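PDB 1NLQ: nucleoplasmin-like protein from Drosophila melanogaster, which binds core histones and acts in the ATP-facilitated assembly of approximately regularly spaced nucleosomal arrays, its N-terminal core forming a pentamer. Local coordinates for residues 7-21 with 85-99. Numbering follows the deposited sequence.
Sequences YGVTLTAESDSVTWD and KVTFKLIKGSGPVYI. With MG (magnesium ion), chain G.
Leu11 pairs with Val97 at the end of strand 7-11, and its side chain reaches strand 86-92 of the other sheet. Leu11 N donates to Val97 O at 2.8 Å, and Leu11 O accepts from Val97 N. Leu11 CB faces Leu90 CB at 4.2 Å. CG lies anti to the carbonyl carbon (chi1 -66°), which swings both methyls to the Phe88 side: CD1 meets Phe88 CB and, within its own sheet, Ile99 CD1 at 3.9 Å, while CD2 comes to Phe88 O. Tyr7 OH extends this core, sitting at the ring edge of Phe88, 3.8 Å from CE1. Ile34 covers Phe88 and Ile99. At the turn, Thr12 CG2 touches Pro96 CB at 3.8 Å, and Thr12 OG1 accepts from Ser15 N at 3.0 Å, an ST motif. Without the hydroxyl and methyl, as with an alanine here, Ser15 N would probably lose this acceptor and a gap would open beside Pro96. Asp16 OD2 binds magnesium at 2.1 Å; five waters complete the site, one also held by Lys89 NZ. On the outer face Thr19 OG1 and Thr87 OG1 share a hydrogen bond of 3.0 Å. Leu11, Phe88 and Ile99 pack between the two sheets of the jelly-roll beta sandwich of the nucleoplasmin core.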
# COMPACT_ATOMS: atom_id res chain seq x y z
N TYR A 7 9.38 5.07 -14.62
CA TYR A 7 9.16 3.91 -15.47
C TYR A 7 7.66 3.77 -15.64
O TYR A 7 6.92 3.75 -14.66
CB TYR A 7 9.72 2.62 -14.83
CG TYR A 7 9.67 1.41 -15.75
CD1 TYR A 7 10.50 1.31 -16.87
CD2 TYR A 7 8.80 0.34 -15.49
CE1 TYR A 7 10.48 0.17 -17.70
CE2 TYR A 7 8.77 -0.79 -16.31
CZ TYR A 7 9.61 -0.87 -17.41
OH TYR A 7 9.60 -2.00 -18.20
N GLY A 8 7.21 3.71 -16.89
CA GLY A 8 5.80 3.56 -17.17
C GLY A 8 5.63 2.91 -18.51
O GLY A 8 5.94 3.51 -19.54
N VAL A 9 5.14 1.67 -18.51
CA VAL A 9 4.92 0.93 -19.74
C VAL A 9 3.50 0.35 -19.77
O VAL A 9 2.87 0.16 -18.73
CB VAL A 9 5.96 -0.20 -19.91
CG1 VAL A 9 7.35 0.39 -19.86
CG2 VAL A 9 5.80 -1.25 -18.81
N THR A 10 3.01 0.08 -20.98
CA THR A 10 1.66 -0.45 -21.15
C THR A 10 1.67 -1.81 -21.83
O THR A 10 2.47 -2.06 -22.74
CB THR A 10 0.79 0.52 -21.99
OG1 THR A 10 0.87 1.85 -21.45
CG2 THR A 10 -0.66 0.07 -21.99
N LEU A 11 0.79 -2.70 -21.37
CA LEU A 11 0.66 -4.04 -21.94
C LEU A 11 -0.78 -4.22 -22.44
O LEU A 11 -1.73 -3.77 -21.78
CB LEU A 11 0.96 -5.11 -20.89
CG LEU A 11 2.39 -5.20 -20.37
CD1 LEU A 11 2.50 -6.28 -19.31
CD2 LEU A 11 3.33 -5.51 -21.52
N THR A 12 -0.92 -4.85 -23.60
CA THR A 12 -2.22 -5.13 -24.21
C THR A 12 -2.14 -6.50 -24.88
O THR A 12 -1.07 -7.10 -24.97
CB THR A 12 -2.59 -4.09 -25.29
OG1 THR A 12 -1.59 -4.11 -26.32
CG2 THR A 12 -2.72 -2.69 -24.70
N ALA A 13 -3.28 -7.00 -25.35
CA ALA A 13 -3.30 -8.29 -26.02
C ALA A 13 -2.40 -8.24 -27.26
O ALA A 13 -1.66 -9.18 -27.54
CB ALA A 13 -4.72 -8.66 -26.44
N GLU A 14 -2.47 -7.14 -27.98
CA GLU A 14 -1.70 -6.97 -29.20
C GLU A 14 -0.21 -6.74 -28.93
O GLU A 14 0.63 -7.16 -29.72
CB GLU A 14 -2.27 -5.81 -30.01
CG GLU A 14 -3.71 -6.04 -30.48
CD GLU A 14 -4.76 -5.71 -29.43
OE1 GLU A 14 -4.45 -5.70 -28.22
OE2 GLU A 14 -5.93 -5.47 -29.83
N SER A 15 0.09 -6.07 -27.83
CA SER A 15 1.48 -5.80 -27.44
C SER A 15 1.58 -6.26 -25.98
O SER A 15 1.61 -5.44 -25.06
CB SER A 15 1.76 -4.30 -27.55
OG SER A 15 3.13 -4.01 -27.30
N ASP A 16 1.65 -7.58 -25.81
CA ASP A 16 1.66 -8.23 -24.49
C ASP A 16 2.97 -8.35 -23.73
O ASP A 16 2.98 -8.94 -22.66
CB ASP A 16 1.04 -9.63 -24.60
CG ASP A 16 1.93 -10.63 -25.35
OD1 ASP A 16 3.17 -10.51 -25.27
OD2 ASP A 16 1.38 -11.55 -25.99
N SER A 17 4.06 -7.81 -24.26
CA SER A 17 5.34 -7.95 -23.58
C SER A 17 6.19 -6.69 -23.59
O SER A 17 6.17 -5.91 -24.54
CB SER A 17 6.12 -9.10 -24.21
OG SER A 17 7.16 -9.56 -23.36
N VAL A 18 6.94 -6.49 -22.50
CA VAL A 18 7.85 -5.37 -22.35
C VAL A 18 9.05 -5.89 -21.58
O VAL A 18 8.91 -6.61 -20.59
CB VAL A 18 7.21 -4.19 -21.57
CG1 VAL A 18 8.20 -3.06 -21.43
CG2 VAL A 18 5.97 -3.69 -22.29
N THR A 19 10.25 -5.55 -22.06
CA THR A 19 11.47 -6.00 -21.42
C THR A 19 12.28 -4.82 -20.91
O THR A 19 12.41 -3.80 -21.58
CB THR A 19 12.35 -6.82 -22.39
OG1 THR A 19 11.66 -8.01 -22.79
CG2 THR A 19 13.66 -7.21 -21.71
N TRP A 20 12.82 -4.97 -19.70
CA TRP A 20 13.66 -3.95 -19.10
C TRP A 20 15.06 -4.55 -19.10
O TRP A 20 15.29 -5.62 -18.54
CB TRP A 20 13.24 -3.64 -17.66
CG TRP A 20 14.14 -2.63 -16.99
CD1 TRP A 20 14.24 -1.30 -17.28
CD2 TRP A 20 15.06 -2.88 -15.92
NE1 TRP A 20 15.16 -0.70 -16.45
CE2 TRP A 20 15.68 -1.65 -15.61
CE3 TRP A 20 15.42 -4.02 -15.19
CZ2 TRP A 20 16.65 -1.53 -14.60
CZ3 TRP A 20 16.38 -3.90 -14.18
CH2 TRP A 20 16.98 -2.66 -13.90
N ASP A 21 16.00 -3.87 -19.73
CA ASP A 21 17.36 -4.38 -19.77
C ASP A 21 18.33 -3.25 -20.05
O ASP A 21 19.15 -3.34 -20.97
CB ASP A 21 17.50 -5.45 -20.84
CG ASP A 21 18.82 -6.17 -20.75
OD1 ASP A 21 19.03 -7.12 -21.54
OD2 ASP A 21 19.66 -5.80 -19.89
N LYS A 85 17.85 -8.71 -16.44
CA LYS A 85 16.94 -8.47 -17.54
C LYS A 85 15.57 -8.93 -17.08
O LYS A 85 15.39 -10.09 -16.70
CB LYS A 85 17.37 -9.28 -18.78
CG LYS A 85 16.50 -9.01 -19.98
CD LYS A 85 16.89 -9.89 -21.14
CE LYS A 85 15.94 -9.67 -22.32
NZ LYS A 85 16.06 -10.75 -23.33
N VAL A 86 14.60 -8.02 -17.10
CA VAL A 86 13.26 -8.37 -16.65
C VAL A 86 12.20 -8.21 -17.74
O VAL A 86 12.11 -7.18 -18.38
CB VAL A 86 12.84 -7.50 -15.46
CG1 VAL A 86 11.44 -7.87 -15.01
CG2 VAL A 86 13.82 -7.68 -14.32
N THR A 87 11.40 -9.25 -17.94
CA THR A 87 10.36 -9.17 -18.95
C THR A 87 8.98 -9.33 -18.32
O THR A 87 8.74 -10.29 -17.59
CB THR A 87 10.52 -10.25 -20.02
OG1 THR A 87 11.80 -10.12 -20.66
CG2 THR A 87 9.44 -10.09 -21.08
N PHE A 88 8.07 -8.40 -18.60
CA PHE A 88 6.71 -8.44 -18.08
C PHE A 88 5.81 -8.87 -19.22
O PHE A 88 5.90 -8.33 -20.32
CB PHE A 88 6.24 -7.07 -17.59
CG PHE A 88 7.10 -6.48 -16.51
CD1 PHE A 88 8.01 -5.48 -16.81
CD2 PHE A 88 6.99 -6.93 -15.20
CE1 PHE A 88 8.80 -4.92 -15.83
CE2 PHE A 88 7.78 -6.38 -14.20
CZ PHE A 88 8.69 -5.37 -14.51
N LYS A 89 4.94 -9.85 -18.97
CA LYS A 89 4.05 -10.30 -20.03
C LYS A 89 2.61 -10.44 -19.57
O LYS A 89 2.35 -10.94 -18.48
CB LYS A 89 4.52 -11.64 -20.59
CG LYS A 89 3.69 -12.06 -21.78
CD LYS A 89 4.24 -13.27 -22.50
CE LYS A 89 3.30 -13.64 -23.64
NZ LYS A 89 3.72 -14.86 -24.37
N LEU A 90 1.69 -10.00 -20.42
CA LEU A 90 0.27 -10.11 -20.12
C LEU A 90 -0.13 -11.51 -20.58
O LEU A 90 -0.44 -11.71 -21.76
CB LEU A 90 -0.51 -9.04 -20.88
CG LEU A 90 -2.00 -8.90 -20.56
CD1 LEU A 90 -2.20 -8.52 -19.09
CD2 LEU A 90 -2.60 -7.83 -21.46
N ILE A 91 -0.12 -12.47 -19.66
CA ILE A 91 -0.44 -13.85 -20.00
C ILE A 91 -1.93 -14.22 -19.95
O ILE A 91 -2.30 -15.35 -20.29
CB ILE A 91 0.35 -14.84 -19.10
CG1 ILE A 91 -0.05 -14.64 -17.63
CG2 ILE A 91 1.85 -14.62 -19.26
CD1 ILE A 91 0.53 -15.69 -16.70
N LYS A 92 -2.76 -13.27 -19.53
CA LYS A 92 -4.21 -13.49 -19.47
C LYS A 92 -4.90 -12.12 -19.50
O LYS A 92 -4.47 -11.19 -18.80
CB LYS A 92 -4.61 -14.23 -18.19
CG LYS A 92 -6.00 -14.85 -18.21
CD LYS A 92 -6.22 -15.73 -16.98
CE LYS A 92 -7.36 -16.72 -17.20
NZ LYS A 92 -7.37 -17.79 -16.15
N GLY A 93 -5.95 -12.00 -20.30
CA GLY A 93 -6.66 -10.73 -20.40
C GLY A 93 -6.17 -9.92 -21.60
O GLY A 93 -5.15 -10.25 -22.21
N SER A 94 -6.89 -8.85 -21.93
CA SER A 94 -6.49 -8.03 -23.06
C SER A 94 -6.03 -6.64 -22.65
O SER A 94 -5.61 -5.85 -23.49
CB SER A 94 -7.63 -7.94 -24.07
OG SER A 94 -7.90 -9.23 -24.61
N GLY A 95 -6.10 -6.37 -21.36
CA GLY A 95 -5.68 -5.08 -20.86
C GLY A 95 -6.58 -3.93 -21.29
O GLY A 95 -7.76 -4.14 -21.56
N PRO A 96 -6.04 -2.71 -21.39
CA PRO A 96 -4.64 -2.42 -21.10
C PRO A 96 -4.27 -2.47 -19.62
O PRO A 96 -5.12 -2.34 -18.74
CB PRO A 96 -4.44 -1.02 -21.70
CG PRO A 96 -5.79 -0.41 -21.55
CD PRO A 96 -6.75 -1.51 -21.88
N VAL A 97 -2.99 -2.71 -19.37
CA VAL A 97 -2.46 -2.75 -18.02
C VAL A 97 -1.23 -1.84 -18.01
O VAL A 97 -0.39 -1.91 -18.91
CB VAL A 97 -2.05 -4.18 -17.61
CG1 VAL A 97 -1.39 -4.16 -16.23
CG2 VAL A 97 -3.27 -5.07 -17.58
N TYR A 98 -1.13 -0.98 -17.00
CA TYR A 98 -0.00 -0.07 -16.91
C TYR A 98 0.93 -0.48 -15.77
O TYR A 98 0.47 -0.84 -14.68
CB TYR A 98 -0.51 1.36 -16.67
CG TYR A 98 -1.71 1.73 -17.52
CD1 TYR A 98 -2.97 1.91 -16.94
CD2 TYR A 98 -1.58 1.91 -18.90
CE1 TYR A 98 -4.07 2.25 -17.72
CE2 TYR A 98 -2.69 2.25 -19.68
CZ TYR A 98 -3.92 2.42 -19.08
OH TYR A 98 -5.02 2.74 -19.86
N ILE A 99 2.23 -0.44 -16.02
CA ILE A 99 3.22 -0.79 -15.00
C ILE A 99 4.00 0.48 -14.67
O ILE A 99 4.59 1.10 -15.57
CB ILE A 99 4.18 -1.88 -15.52
CG1 ILE A 99 3.38 -3.15 -15.85
CG2 ILE A 99 5.22 -2.20 -14.46
CD1 ILE A 99 4.21 -4.25 -16.50
MG MG G . -0.04 -13.13 -26.16
O HOH W 1 -1.50 -11.63 -26.17
O HOH W 2 1.48 -14.66 -26.17
O HOH W 3 -0.21 -13.40 -24.06
O HOH W 4 0.16 -12.90 -28.30
O HOH W 5 -1.23 -14.45 -26.68